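Local coordinates for L-talarate/galactarate dehydratase (Salmonella typhimurium, PDB 2PP0), which catalyses the magnesium-dependent dehydration of L-talarate and galactarate to 5-keto-4-deoxy-D-glucarate, and also the competing epimerisation of L-talarate to galactarate, at residues P134-L139 with I308-K313; K153-H158 with L335-A340; S161-N166 with P342-L347; N247-E252 with S295-P300; P327-E332 with E351-L356. All coordinates share one frame; numbering follows the deposited sequence.

Contact 1: residues P134-L139 with I308-K313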
# COMPACT_ATOMS: atom_id res chain seq x y z
N PRO B 134 12.82 -1.60 13.72
CA PRO B 134 13.50 -0.30 13.86
C PRO B 134 14.03 0.19 12.51
O PRO B 134 13.92 1.37 12.17
CB PRO B 134 14.65 -0.61 14.82
CG PRO B 134 14.15 -1.80 15.61
CD PRO B 134 13.47 -2.63 14.56
N ILE B 135 14.61 -0.74 11.76
CA ILE B 135 15.18 -0.43 10.45
C ILE B 135 14.10 -0.04 9.44
O ILE B 135 14.22 0.98 8.76
CB ILE B 135 16.00 -1.63 9.95
CG1 ILE B 135 17.22 -1.83 10.86
CG2 ILE B 135 16.44 -1.41 8.51
CD1 ILE B 135 17.94 -3.16 10.67
N ASP B 136 13.05 -0.86 9.35
CA ASP B 136 11.95 -0.60 8.43
C ASP B 136 11.34 0.77 8.72
O ASP B 136 11.09 1.55 7.81
CB ASP B 136 10.86 -1.68 8.57
CG ASP B 136 9.68 -1.45 7.63
OD1 ASP B 136 9.83 -1.72 6.42
OD2 ASP B 136 8.61 -1.01 8.09
N ILE B 137 11.10 1.04 10.00
CA ILE B 137 10.51 2.30 10.43
C ILE B 137 11.44 3.48 10.09
O ILE B 137 10.98 4.52 9.63
CB ILE B 137 10.18 2.25 11.95
CG1 ILE B 137 9.04 1.24 12.19
CG2 ILE B 137 9.77 3.62 12.46
CD1 ILE B 137 8.67 1.07 13.67
N ALA B 138 12.74 3.30 10.30
CA ALA B 138 13.71 4.35 10.00
C ALA B 138 13.71 4.64 8.50
O ALA B 138 13.85 5.79 8.08
CB ALA B 138 15.12 3.93 10.45
N LEU B 139 13.55 3.60 7.68
CA LEU B 139 13.53 3.78 6.24
C LEU B 139 12.29 4.57 5.82
O LEU B 139 12.36 5.39 4.90
CB LEU B 139 13.58 2.43 5.53
CG LEU B 139 14.91 1.69 5.63
CD1 LEU B 139 14.81 0.36 4.89
CD2 LEU B 139 16.03 2.54 5.03
N ILE B 308 6.44 -0.68 9.83
CA ILE B 308 5.36 0.00 9.10
C ILE B 308 4.91 -0.80 7.88
O ILE B 308 3.72 -0.89 7.60
CB ILE B 308 5.82 1.43 8.67
CG1 ILE B 308 5.92 2.33 9.90
CG2 ILE B 308 4.85 2.02 7.64
CD1 ILE B 308 6.65 3.65 9.66
N SER B 309 5.86 -1.39 7.16
CA SER B 309 5.51 -2.16 5.96
C SER B 309 4.45 -3.24 6.22
O SER B 309 3.43 -3.28 5.53
CB SER B 309 6.78 -2.78 5.37
OG SER B 309 7.71 -1.75 5.05
N PRO B 310 4.67 -4.13 7.21
CA PRO B 310 3.63 -5.14 7.45
C PRO B 310 2.38 -4.54 8.10
O PRO B 310 1.27 -5.04 7.91
CB PRO B 310 4.34 -6.16 8.36
CG PRO B 310 5.40 -5.33 9.05
CD PRO B 310 5.91 -4.46 7.93
N PHE B 311 2.55 -3.46 8.86
CA PHE B 311 1.41 -2.80 9.50
C PHE B 311 0.47 -2.27 8.42
O PHE B 311 -0.76 -2.30 8.57
CB PHE B 311 1.91 -1.65 10.40
CG PHE B 311 0.82 -1.00 11.22
CD1 PHE B 311 0.76 -1.19 12.60
CD2 PHE B 311 -0.14 -0.18 10.62
CE1 PHE B 311 -0.24 -0.57 13.37
CE2 PHE B 311 -1.14 0.44 11.37
CZ PHE B 311 -1.19 0.24 12.75
N LEU B 312 1.04 -1.78 7.32
CA LEU B 312 0.23 -1.25 6.22
C LEU B 312 -0.62 -2.36 5.59
O LEU B 312 -1.80 -2.14 5.30
CB LEU B 312 1.12 -0.60 5.15
CG LEU B 312 1.87 0.67 5.57
CD1 LEU B 312 2.77 1.14 4.44
CD2 LEU B 312 0.87 1.76 5.93
N LYS B 313 -0.04 -3.53 5.38
CA LYS B 313 -0.80 -4.63 4.79
C LYS B 313 -1.91 -5.07 5.75
O LYS B 313 -2.99 -5.48 5.32
CB LYS B 313 0.10 -5.82 4.48
CG LYS B 313 1.13 -5.55 3.39
CD LYS B 313 1.67 -6.85 2.81
CE LYS B 313 2.24 -7.78 3.88
NZ LYS B 313 2.62 -9.12 3.33
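Ser309 OG donates to Asp136 OD1 across only 2.5 Å, approaching on the syn lone pair of that oxygen. The amide of Ser309 takes the other oxygen: Ser309 N lies 2.9 Å from Asp136 OD2 in an almost straight bond (174° at the hydrogen), again on the syn side but somewhat out of the carboxylate plane. OG and N of Ser309 thus hold the two oxygens of one carboxylate. The amide N of Ile308 lies 2.8 Å from Asp136 OD2. With CG anti to the backbone N (chi1 -180°), the carboxylate of Asp136 extends toward the start of helix 308-320. In the two-domain fold of the enolase superfamily, helix 127-146 belongs to the N-terminal domain and helix 308-320 to the barrel domain, so a buried acid of one sits at the N-terminus of a helix of the other, where the helix dipole would be expected to stabilise its negative charge. The axes of the segments 134-139 and 308-313 pass 9.6 Å apart at 82°. Beside the polar pair, the side chains of Ile137 and Ile308 cross at about a right angle, CG1 of Ile137 lying 4.0 Å from CG1 of Ile308. Trp140 NE1, one turn after Asp136, is also hydrogen-bonded to Ser309 OG, while Ile108 and Tyr112 of helix 108-118 pack on Asp136.

Contact 2: residues K153-H158 with L335-A340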
# COMPACT_ATOMS: atom_id res chain seq x y z
N LYS B 153 1.49 12.20 5.74
CA LYS B 153 1.26 12.82 4.44
C LYS B 153 1.90 12.03 3.32
O LYS B 153 1.37 11.97 2.22
CB LYS B 153 1.78 14.26 4.46
CG LYS B 153 0.94 15.16 5.35
CD LYS B 153 -0.47 15.31 4.80
CE LYS B 153 -1.33 16.17 5.71
NZ LYS B 153 -2.66 16.45 5.10
N LEU B 154 3.05 11.42 3.60
CA LEU B 154 3.72 10.58 2.60
C LEU B 154 2.78 9.40 2.30
O LEU B 154 2.61 9.00 1.14
CB LEU B 154 5.04 10.04 3.14
CG LEU B 154 5.69 8.97 2.25
CD1 LEU B 154 6.27 9.63 1.03
CD2 LEU B 154 6.79 8.23 3.02
N LEU B 155 2.19 8.85 3.36
CA LEU B 155 1.27 7.72 3.24
C LEU B 155 -0.06 8.19 2.65
O LEU B 155 -0.73 7.44 1.93
CB LEU B 155 0.99 7.13 4.62
CG LEU B 155 2.16 6.52 5.39
CD1 LEU B 155 1.68 6.11 6.77
CD2 LEU B 155 2.71 5.33 4.63
N GLY B 156 -0.42 9.43 2.96
CA GLY B 156 -1.68 9.98 2.49
C GLY B 156 -2.62 9.91 3.67
O GLY B 156 -2.92 8.82 4.16
N ALA B 157 -3.06 11.06 4.16
CA ALA B 157 -3.93 11.11 5.31
C ALA B 157 -5.41 11.30 5.00
O ALA B 157 -5.78 11.84 3.96
CB ALA B 157 -3.46 12.21 6.26
N HIS B 158 -6.24 10.84 5.94
CA HIS B 158 -7.69 10.95 5.85
C HIS B 158 -8.12 11.91 6.95
O HIS B 158 -9.27 12.33 7.01
CB HIS B 158 -8.33 9.57 6.06
CG HIS B 158 -8.36 8.72 4.83
ND1 HIS B 158 -9.27 8.91 3.81
CD2 HIS B 158 -7.58 7.68 4.44
CE1 HIS B 158 -9.04 8.03 2.85
NE2 HIS B 158 -8.02 7.27 3.21
N LEU B 335 0.39 7.38 15.27
CA LEU B 335 -0.39 8.57 14.96
C LEU B 335 -0.45 8.72 13.45
O LEU B 335 -1.51 9.00 12.88
CB LEU B 335 0.23 9.83 15.57
CG LEU B 335 -0.40 11.17 15.15
CD1 LEU B 335 -1.83 11.27 15.65
CD2 LEU B 335 0.42 12.33 15.70
N HIS B 336 0.69 8.53 12.80
CA HIS B 336 0.80 8.65 11.35
C HIS B 336 0.04 7.55 10.62
O HIS B 336 -0.62 7.80 9.62
CB HIS B 336 2.27 8.60 10.94
CG HIS B 336 3.09 9.72 11.50
ND1 HIS B 336 3.07 10.99 10.97
CD2 HIS B 336 3.92 9.76 12.57
CE1 HIS B 336 3.85 11.78 11.70
NE2 HIS B 336 4.38 11.06 12.67
N LEU B 337 0.15 6.32 11.13
CA LEU B 337 -0.51 5.18 10.52
C LEU B 337 -2.03 5.26 10.66
O LEU B 337 -2.76 4.97 9.72
CB LEU B 337 0.02 3.87 11.13
CG LEU B 337 1.53 3.66 10.98
CD1 LEU B 337 1.97 2.37 11.68
CD2 LEU B 337 1.88 3.61 9.50
N SER B 338 -2.50 5.65 11.84
CA SER B 338 -3.94 5.75 12.05
C SER B 338 -4.52 6.91 11.23
O SER B 338 -5.66 6.83 10.77
CB SER B 338 -4.24 5.93 13.54
OG SER B 338 -3.55 7.05 14.06
N ALA B 339 -3.74 7.97 11.05
CA ALA B 339 -4.20 9.12 10.26
C ALA B 339 -4.50 8.67 8.83
O ALA B 339 -5.40 9.20 8.17
CB ALA B 339 -3.11 10.20 10.24
N ALA B 340 -3.74 7.68 8.36
CA ALA B 340 -3.91 7.17 7.01
C ALA B 340 -5.00 6.11 6.88
O ALA B 340 -5.29 5.66 5.77
CB ALA B 340 -2.58 6.60 6.52
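Leu155 and Leu337 meet at their methyl tips, the two side chains running obliquely to each other with CD1 of Leu155 3.7 Å from CD2 of Leu337. They join the end of helix 151-155 to helix 331-339 of the barrel domain of this enolase-superfamily fold. In Leu155, CG lies anti to the carbonyl carbon (chi1 -63°), and from there CD1 reaches Leu337. Nearer the backbone, Leu155 CB lies 4.1 Å from Ala340 CB. Gly156 then leaves the helix with positive phi, and the carbonyl O of Gly156 comes to 3.3 Å from Ala340 CB. Ala157 passes close to the end of helix 331-339, its CA lying 4.3 Å from that of Ala340. One hydrogen bond ties the stretch after helix 151-155 to the C-terminal end of helix 331-339: His158 N donates to Ala339 O over 2.9 Å, at 166°. The second subunit borders this corner, with Asp107 of that subunit accepting from Ala157 N, and Asp104 and Asp107 of that subunit forming salt bridges with Lys153 NZ. The imidazole of His158 turns its edge to the carbonyl of Ala340, just past the helix end, and near the plane of the ring His158 CD2 lies 3.3 Å from Ala340 O.

Contact 3: residues S161-N166 with P342-L347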
# COMPACT_ATOMS: atom_id res chain seq x y z
N SER B 161 -5.79 14.89 12.63
CA SER B 161 -5.65 14.58 14.05
C SER B 161 -6.41 13.27 14.32
O SER B 161 -7.25 12.87 13.51
CB SER B 161 -6.22 15.71 14.91
OG SER B 161 -7.62 15.86 14.72
N VAL B 162 -6.11 12.62 15.43
CA VAL B 162 -6.76 11.36 15.76
C VAL B 162 -7.32 11.32 17.19
O VAL B 162 -6.66 11.77 18.13
CB VAL B 162 -5.76 10.17 15.60
CG1 VAL B 162 -6.45 8.85 15.93
CG2 VAL B 162 -5.23 10.14 14.17
N GLN B 163 -8.53 10.78 17.34
CA GLN B 163 -9.17 10.66 18.65
C GLN B 163 -8.16 9.92 19.53
O GLN B 163 -7.58 8.93 19.09
CB GLN B 163 -10.42 9.79 18.59
CG GLN B 163 -11.53 10.26 17.70
CD GLN B 163 -12.67 9.26 17.67
OE1 GLN B 163 -12.49 8.11 17.27
NE2 GLN B 163 -13.85 9.69 18.09
N CYS B 164 -7.98 10.37 20.76
CA CYS B 164 -7.02 9.75 21.65
C CYS B 164 -7.60 9.41 23.03
O CYS B 164 -8.35 10.21 23.60
CB CYS B 164 -5.81 10.69 21.80
SG CYS B 164 -4.36 10.02 22.63
N TYR B 165 -7.26 8.23 23.55
CA TYR B 165 -7.72 7.81 24.87
C TYR B 165 -6.49 7.50 25.72
O TYR B 165 -5.42 7.19 25.18
CB TYR B 165 -8.64 6.58 24.75
CG TYR B 165 -7.94 5.27 24.43
CD1 TYR B 165 -7.40 4.47 25.44
CD2 TYR B 165 -7.83 4.83 23.11
CE1 TYR B 165 -6.76 3.26 25.14
CE2 TYR B 165 -7.19 3.63 22.80
CZ TYR B 165 -6.66 2.85 23.82
OH TYR B 165 -6.03 1.66 23.52
N ASN B 166 -6.61 7.60 27.04
CA ASN B 166 -5.47 7.30 27.90
C ASN B 166 -5.57 5.92 28.55
O ASN B 166 -6.66 5.48 28.91
CB ASN B 166 -5.31 8.36 28.99
CG ASN B 166 -4.26 7.96 30.03
OD1 ASN B 166 -4.54 7.17 30.93
ND2 ASN B 166 -3.06 8.49 29.89
N PRO B 342 -8.66 4.62 6.49
CA PRO B 342 -9.92 5.12 5.94
C PRO B 342 -11.08 5.29 6.92
O PRO B 342 -11.84 6.25 6.82
CB PRO B 342 -10.22 4.13 4.81
CG PRO B 342 -9.61 2.86 5.31
CD PRO B 342 -8.29 3.34 5.87
N LEU B 343 -11.24 4.36 7.86
CA LEU B 343 -12.33 4.47 8.84
C LEU B 343 -11.79 5.19 10.08
O LEU B 343 -10.59 5.15 10.35
CB LEU B 343 -12.88 3.09 9.20
CG LEU B 343 -13.43 2.29 8.01
CD1 LEU B 343 -14.10 1.01 8.50
CD2 LEU B 343 -14.45 3.14 7.24
N GLU B 344 -12.67 5.86 10.82
CA GLU B 344 -12.27 6.62 12.01
C GLU B 344 -11.62 5.72 13.07
O GLU B 344 -12.27 4.83 13.63
CB GLU B 344 -13.50 7.35 12.60
CG GLU B 344 -13.21 8.48 13.59
CD GLU B 344 -12.72 9.77 12.94
OE1 GLU B 344 -13.23 10.14 11.86
OE2 GLU B 344 -11.83 10.44 13.52
N PRO B 345 -10.32 5.94 13.36
CA PRO B 345 -9.56 5.17 14.34
C PRO B 345 -9.39 5.84 15.71
O PRO B 345 -9.81 6.98 15.91
CB PRO B 345 -8.22 5.00 13.65
CG PRO B 345 -8.02 6.40 13.10
CD PRO B 345 -9.41 6.77 12.55
N TRP B 346 -8.75 5.12 16.62
CA TRP B 346 -8.46 5.61 17.97
C TRP B 346 -6.96 5.47 18.23
O TRP B 346 -6.34 4.51 17.77
CB TRP B 346 -9.20 4.79 19.02
CG TRP B 346 -10.59 5.26 19.32
CD1 TRP B 346 -11.74 4.83 18.74
CD2 TRP B 346 -10.96 6.24 20.29
NE1 TRP B 346 -12.82 5.48 19.30
CE2 TRP B 346 -12.36 6.36 20.25
CE3 TRP B 346 -10.24 7.04 21.19
CZ2 TRP B 346 -13.07 7.24 21.08
CZ3 TRP B 346 -10.94 7.92 22.01
CH2 TRP B 346 -12.34 8.00 21.95
N LEU B 347 -6.39 6.43 18.96
CA LEU B 347 -4.97 6.40 19.29
C LEU B 347 -4.84 6.21 20.80
O LEU B 347 -5.57 6.83 21.57
CB LEU B 347 -4.29 7.72 18.87
CG LEU B 347 -2.75 7.76 18.91
CD1 LEU B 347 -2.20 6.86 17.83
CD2 LEU B 347 -2.25 9.19 18.71
O HOH W 1 -9.81 9.48 15.00
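Gln163 lays its CB over the six-membered ring of Trp346, a CH-pi contact in which CB stands 3.9 Å from the ring centroid and 14° off the normal. The same indole has Tyr165 beside it: with CG between the backbone N and the carbonyl carbon (chi1 73°), the phenol ring of Tyr165 lies next to Trp346, whose CE3 comes to 3.8 Å from Tyr165 CD2, near the plane of the phenol. On the sheet face that carries Cys164 and Leu347, CG1 of Val162 packs at 3.8 Å on CB of Leu347, the two side chains crossing at about a right angle. Two backbone hydrogen bonds hold the strands parallel: Leu347 N donates to Gln163 O over 2.8 Å, and Tyr165 N to Leu347 O over 3.0 Å. Farther back, one water takes the proton of Gln163 N at 3.0 Å and donates to both Pro345 O and Glu344 OE2, bridging the two segments. Arg367 positions that carboxylate through a salt bridge. The OH of Tyr165 hydrogen-bonds to NZ of the substrate-binding Lys195, linking the sheet to the active site. Strand 161-166 lies between 346-349 and the antiparallel 367-369 in a mixed sheet; Leu335 and Ser338 of helix 331-339 pack against Val162, and Trp250 meets Trp346 edge-to-face.

Contact 4: residues N247-E252 with S295-P300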
# COMPACT_ATOMS: atom_id res chain seq x y z
N ASN B 247 -22.19 1.05 27.82
CA ASN B 247 -22.05 1.58 26.47
C ASN B 247 -20.59 1.81 26.07
O ASN B 247 -20.25 2.79 25.42
CB ASN B 247 -22.82 2.89 26.33
CG ASN B 247 -24.33 2.70 26.45
OD1 ASN B 247 -25.07 3.66 26.67
ND2 ASN B 247 -24.78 1.46 26.28
N LEU B 248 -19.73 0.87 26.46
CA LEU B 248 -18.30 0.95 26.16
C LEU B 248 -17.99 1.06 24.67
O LEU B 248 -18.73 0.56 23.83
CB LEU B 248 -17.59 -0.28 26.73
CG LEU B 248 -17.72 -0.51 28.23
CD1 LEU B 248 -17.07 -1.84 28.60
CD2 LEU B 248 -17.06 0.63 28.98
N ILE B 249 -16.87 1.71 24.35
CA ILE B 249 -16.44 1.84 22.97
C ILE B 249 -16.01 0.45 22.50
O ILE B 249 -16.21 0.08 21.35
CB ILE B 249 -15.24 2.82 22.83
CG1 ILE B 249 -15.67 4.23 23.25
CG2 ILE B 249 -14.74 2.83 21.39
CD1 ILE B 249 -16.85 4.78 22.45
N TRP B 250 -15.41 -0.31 23.42
CA TRP B 250 -14.99 -1.68 23.11
C TRP B 250 -14.52 -2.46 24.33
O TRP B 250 -14.28 -1.89 25.40
CB TRP B 250 -13.87 -1.67 22.05
CG TRP B 250 -12.50 -1.23 22.52
CD1 TRP B 250 -11.75 -1.76 23.55
CD2 TRP B 250 -11.69 -0.18 21.96
NE1 TRP B 250 -10.54 -1.12 23.65
CE2 TRP B 250 -10.48 -0.14 22.69
CE3 TRP B 250 -11.88 0.73 20.91
CZ2 TRP B 250 -9.46 0.77 22.40
CZ3 TRP B 250 -10.86 1.64 20.62
CH2 TRP B 250 -9.67 1.65 21.37
N ILE B 251 -14.43 -3.78 24.17
CA ILE B 251 -13.93 -4.67 25.22
C ILE B 251 -12.70 -5.28 24.57
O ILE B 251 -12.81 -6.02 23.59
CB ILE B 251 -14.93 -5.79 25.57
CG1 ILE B 251 -16.19 -5.18 26.20
CG2 ILE B 251 -14.30 -6.78 26.54
CD1 ILE B 251 -17.34 -6.16 26.37
N GLU B 252 -11.53 -4.96 25.09
CA GLU B 252 -10.28 -5.42 24.51
C GLU B 252 -9.72 -6.69 25.13
O GLU B 252 -9.83 -6.91 26.34
CB GLU B 252 -9.25 -4.30 24.62
CG GLU B 252 -7.89 -4.59 23.99
CD GLU B 252 -6.97 -3.39 24.06
OE1 GLU B 252 -7.48 -2.28 24.32
OE2 GLU B 252 -5.75 -3.55 23.85
N SER B 295 -12.60 -9.86 15.70
CA SER B 295 -12.90 -8.59 16.36
C SER B 295 -13.43 -7.46 15.48
O SER B 295 -13.24 -7.45 14.26
CB SER B 295 -11.66 -8.10 17.10
OG SER B 295 -10.58 -7.90 16.20
N ASP B 296 -14.08 -6.50 16.13
CA ASP B 296 -14.65 -5.32 15.49
C ASP B 296 -13.57 -4.26 15.31
O ASP B 296 -13.60 -3.47 14.36
CB ASP B 296 -15.79 -4.79 16.37
CG ASP B 296 -16.87 -5.84 16.61
OD1 ASP B 296 -17.58 -6.18 15.65
OD2 ASP B 296 -16.99 -6.33 17.75
N PHE B 297 -12.62 -4.24 16.25
CA PHE B 297 -11.48 -3.33 16.20
C PHE B 297 -10.22 -4.18 16.08
O PHE B 297 -10.04 -5.14 16.83
CB PHE B 297 -11.35 -2.49 17.48
CG PHE B 297 -12.29 -1.31 17.55
CD1 PHE B 297 -13.62 -1.48 17.93
CD2 PHE B 297 -11.83 -0.03 17.24
CE1 PHE B 297 -14.48 -0.38 18.01
CE2 PHE B 297 -12.69 1.07 17.32
CZ PHE B 297 -14.01 0.89 17.71
N VAL B 298 -9.35 -3.83 15.14
CA VAL B 298 -8.09 -4.55 14.95
C VAL B 298 -7.01 -3.68 15.59
O VAL B 298 -6.88 -2.50 15.26
CB VAL B 298 -7.79 -4.77 13.46
CG1 VAL B 298 -6.44 -5.45 13.28
CG2 VAL B 298 -8.90 -5.63 12.84
N GLN B 299 -6.24 -4.27 16.50
CA GLN B 299 -5.20 -3.52 17.21
C GLN B 299 -3.77 -3.98 16.95
O GLN B 299 -3.15 -4.64 17.80
CB GLN B 299 -5.49 -3.56 18.70
CG GLN B 299 -6.88 -3.03 19.02
CD GLN B 299 -7.22 -3.16 20.48
OE1 GLN B 299 -7.35 -4.27 21.01
NE2 GLN B 299 -7.37 -2.02 21.16
N PRO B 300 -3.22 -3.63 15.78
CA PRO B 300 -1.86 -4.04 15.48
C PRO B 300 -0.85 -3.11 16.16
O PRO B 300 -1.20 -2.01 16.60
CB PRO B 300 -1.81 -4.00 13.96
CG PRO B 300 -2.72 -2.84 13.64
CD PRO B 300 -3.85 -2.95 14.63
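Trp250 takes the rotamer with CG between its backbone N and carbonyl carbon (chi1 74°), which swings the indole across to Phe297. Glu252, extended with CG anti to N (chi1 -177°), instead sends its carboxylate to the amide of Gln299. The indole meets the phenyl ring edge-to-face, the planes 54° apart, and CE3 of Trp250 stands over the centre of the Phe297 ring, 3.7 Å from its CE2. Ile249 adds CG2 against CZ of Phe297 at 4.2 Å. Strand 274-276 runs between strands 251-252 and 297-298 in the parallel barrel sheet, so these side chains meet inside the barrel across the small Ala275, which touches Trp250, Phe297 and Gln299. Gln299 NE2 donates to Glu252 OE1 over 3.2 Å, and also comes 3.7 Å from Trp250 CZ2. The donor meets Glu252 OE1 from above the carboxylate plane. Glu252 is a magnesium ligand, and OE1 also takes a salt bridge from the substrate-binding Lys195 and a weak bond from Trp250 NE1, consistent with a second-shell role for Gln299. The closeness of Glu252 OE2 to Asp226 OD2 would be expected to be unfavourable unless magnesium is bound between them, consistent with both being metal ligands.

Contact 5: residues P327-E332 with E351-L356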
# COMPACT_ATOMS: atom_id res chain seq x y z
N PRO B 327 -4.53 1.07 16.97
CA PRO B 327 -3.15 0.62 17.19
C PRO B 327 -2.77 0.62 18.66
O PRO B 327 -3.28 1.42 19.46
CB PRO B 327 -2.32 1.62 16.39
CG PRO B 327 -3.26 2.12 15.34
CD PRO B 327 -4.55 2.27 16.10
N HIS B 328 -1.86 -0.27 19.03
CA HIS B 328 -1.43 -0.36 20.42
C HIS B 328 -0.10 0.34 20.69
O HIS B 328 0.87 0.16 19.96
CB HIS B 328 -1.33 -1.83 20.82
CG HIS B 328 -0.56 -2.06 22.08
ND1 HIS B 328 0.79 -2.34 22.09
CD2 HIS B 328 -0.94 -2.02 23.38
CE1 HIS B 328 1.21 -2.46 23.33
NE2 HIS B 328 0.18 -2.27 24.14
N PHE B 329 -0.08 1.14 21.76
CA PHE B 329 1.14 1.82 22.18
C PHE B 329 1.76 2.68 21.07
O PHE B 329 1.06 3.15 20.18
CB PHE B 329 2.14 0.74 22.64
CG PHE B 329 3.29 1.25 23.48
CD1 PHE B 329 3.06 2.11 24.56
CD2 PHE B 329 4.58 0.80 23.25
CE1 PHE B 329 4.12 2.51 25.39
CE2 PHE B 329 5.64 1.19 24.07
CZ PHE B 329 5.41 2.05 25.14
N ALA B 330 3.07 2.89 21.17
CA ALA B 330 3.86 3.68 20.23
C ALA B 330 3.09 4.73 19.43
O ALA B 330 3.11 4.72 18.20
CB ALA B 330 4.58 2.73 19.27
N MET B 331 2.44 5.66 20.12
CA MET B 331 1.67 6.71 19.44
C MET B 331 2.56 7.56 18.53
O MET B 331 2.08 8.15 17.56
CB MET B 331 0.92 7.59 20.45
CG MET B 331 1.78 8.23 21.54
SD MET B 331 0.81 9.21 22.73
CE MET B 331 2.12 10.24 23.40
N GLU B 332 3.85 7.60 18.84
CA GLU B 332 4.81 8.37 18.05
C GLU B 332 4.85 7.86 16.61
O GLU B 332 5.16 8.60 15.68
CB GLU B 332 6.20 8.30 18.68
CG GLU B 332 6.34 8.98 20.05
CD GLU B 332 5.60 8.26 21.18
OE1 GLU B 332 5.25 7.06 21.02
OE2 GLU B 332 5.37 8.89 22.24
N GLU B 351 2.60 8.17 28.48
CA GLU B 351 3.57 9.26 28.52
C GLU B 351 4.97 8.66 28.61
O GLU B 351 5.98 9.37 28.48
CB GLU B 351 3.32 10.15 29.75
CG GLU B 351 3.50 9.43 31.08
CD GLU B 351 2.22 8.81 31.61
OE1 GLU B 351 1.48 8.18 30.83
OE2 GLU B 351 1.95 8.96 32.82
N TRP B 352 5.02 7.35 28.80
CA TRP B 352 6.26 6.61 28.95
C TRP B 352 7.41 6.99 28.02
O TRP B 352 8.54 7.15 28.47
CB TRP B 352 5.99 5.11 28.80
CG TRP B 352 5.04 4.56 29.82
CD1 TRP B 352 4.41 5.24 30.82
CD2 TRP B 352 4.60 3.20 29.92
NE1 TRP B 352 3.61 4.38 31.55
CE2 TRP B 352 3.70 3.13 31.01
CE3 TRP B 352 4.87 2.03 29.19
CZ2 TRP B 352 3.08 1.94 31.39
CZ3 TRP B 352 4.25 0.85 29.56
CH2 TRP B 352 3.37 0.81 30.66
N LEU B 353 7.12 7.12 26.73
CA LEU B 353 8.16 7.44 25.76
C LEU B 353 8.46 8.92 25.58
O LEU B 353 9.43 9.27 24.90
CB LEU B 353 7.79 6.82 24.40
CG LEU B 353 7.44 5.33 24.42
CD1 LEU B 353 7.20 4.83 23.00
CD2 LEU B 353 8.56 4.53 25.08
N ASN B 354 7.66 9.79 26.18
CA ASN B 354 7.87 11.24 26.05
C ASN B 354 9.33 11.68 26.19
O ASN B 354 9.84 12.42 25.36
CB ASN B 354 7.02 12.02 27.05
CG ASN B 354 5.55 12.02 26.70
OD1 ASN B 354 5.17 11.72 25.57
ND2 ASN B 354 4.71 12.36 27.67
N PRO B 355 10.02 11.23 27.26
CA PRO B 355 11.42 11.62 27.47
C PRO B 355 12.45 11.14 26.45
O PRO B 355 13.59 11.61 26.45
CB PRO B 355 11.71 11.11 28.88
CG PRO B 355 10.78 9.94 29.02
CD PRO B 355 9.52 10.44 28.39
N LEU B 356 12.08 10.22 25.57
CA LEU B 356 13.02 9.72 24.57
C LEU B 356 13.21 10.71 23.43
O LEU B 356 14.20 10.65 22.70
CB LEU B 356 12.55 8.39 23.99
CG LEU B 356 12.56 7.14 24.86
CD1 LEU B 356 12.06 5.96 24.03
CD2 LEU B 356 13.96 6.86 25.38
O HOH W 2 4.67 7.70 25.24
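Phe329 and Ala330 both have positive phi, an unusual pair of residues that turns the chain from the C-terminal end of barrel strand 324-325 into helix 331-339, with Ala330 at the N-cap position. In the other segment, Glu351 to Asn354 form a type I beta turn that runs into a short 3-10 segment, in the loop after strand 346-349. These are active-site loops at the mouth of the enolase-superfamily barrel, and the proton donor/acceptor His328 immediately precedes Phe329. Phe329 and Leu353 reach toward each other tip to tip, with CZ of Phe329 3.9 Å from CG of Leu353. The indole of Trp352 approaches the same end of the phenyl ring, CE3 lying 3.9 Å from Phe329 CE1 and the ring planes 67° apart. Lys82, a substrate-binding residue, makes a cation-pi contact with Phe329, and Glu348 OE1 accepts from Phe329 N; both lie at the substrate pocket. Glu332 bends at chi2 (69°) and folds its carboxylate over Leu353, with Glu332 OE1 coming to 3.6 Å from Leu353 CD1. A water completes the junction: it accepts from Leu353 N at 2.9 Å and donates a weak bond to Glu332 OE2 at 3.3 Å.

Contacts 1 and 2 both join the barrel domain to the part of the chain that precedes it; their centres are about 13 Å apart, and Leu337 of contact 2 packs on Ile308, Phe311 and Leu312 of contact 1. Helix 331-339 then connects contact 2 with contact 5, and Val162 and Pro345 of contact 3 rest on its Ser338. Contacts 3 and 4 lie about 12 Å apart between centres, share an aromatic cluster in which Tyr165 CE2 comes to 3.5 Å from Trp250 CH2, and converge on Lys195. Contacts 4 and 5 are joined where Pro300 O lies 3.1 Å from His328 N, a probable hydrogen bond; ND1 of this catalytic histidine hydrogen-bonds to Asp301.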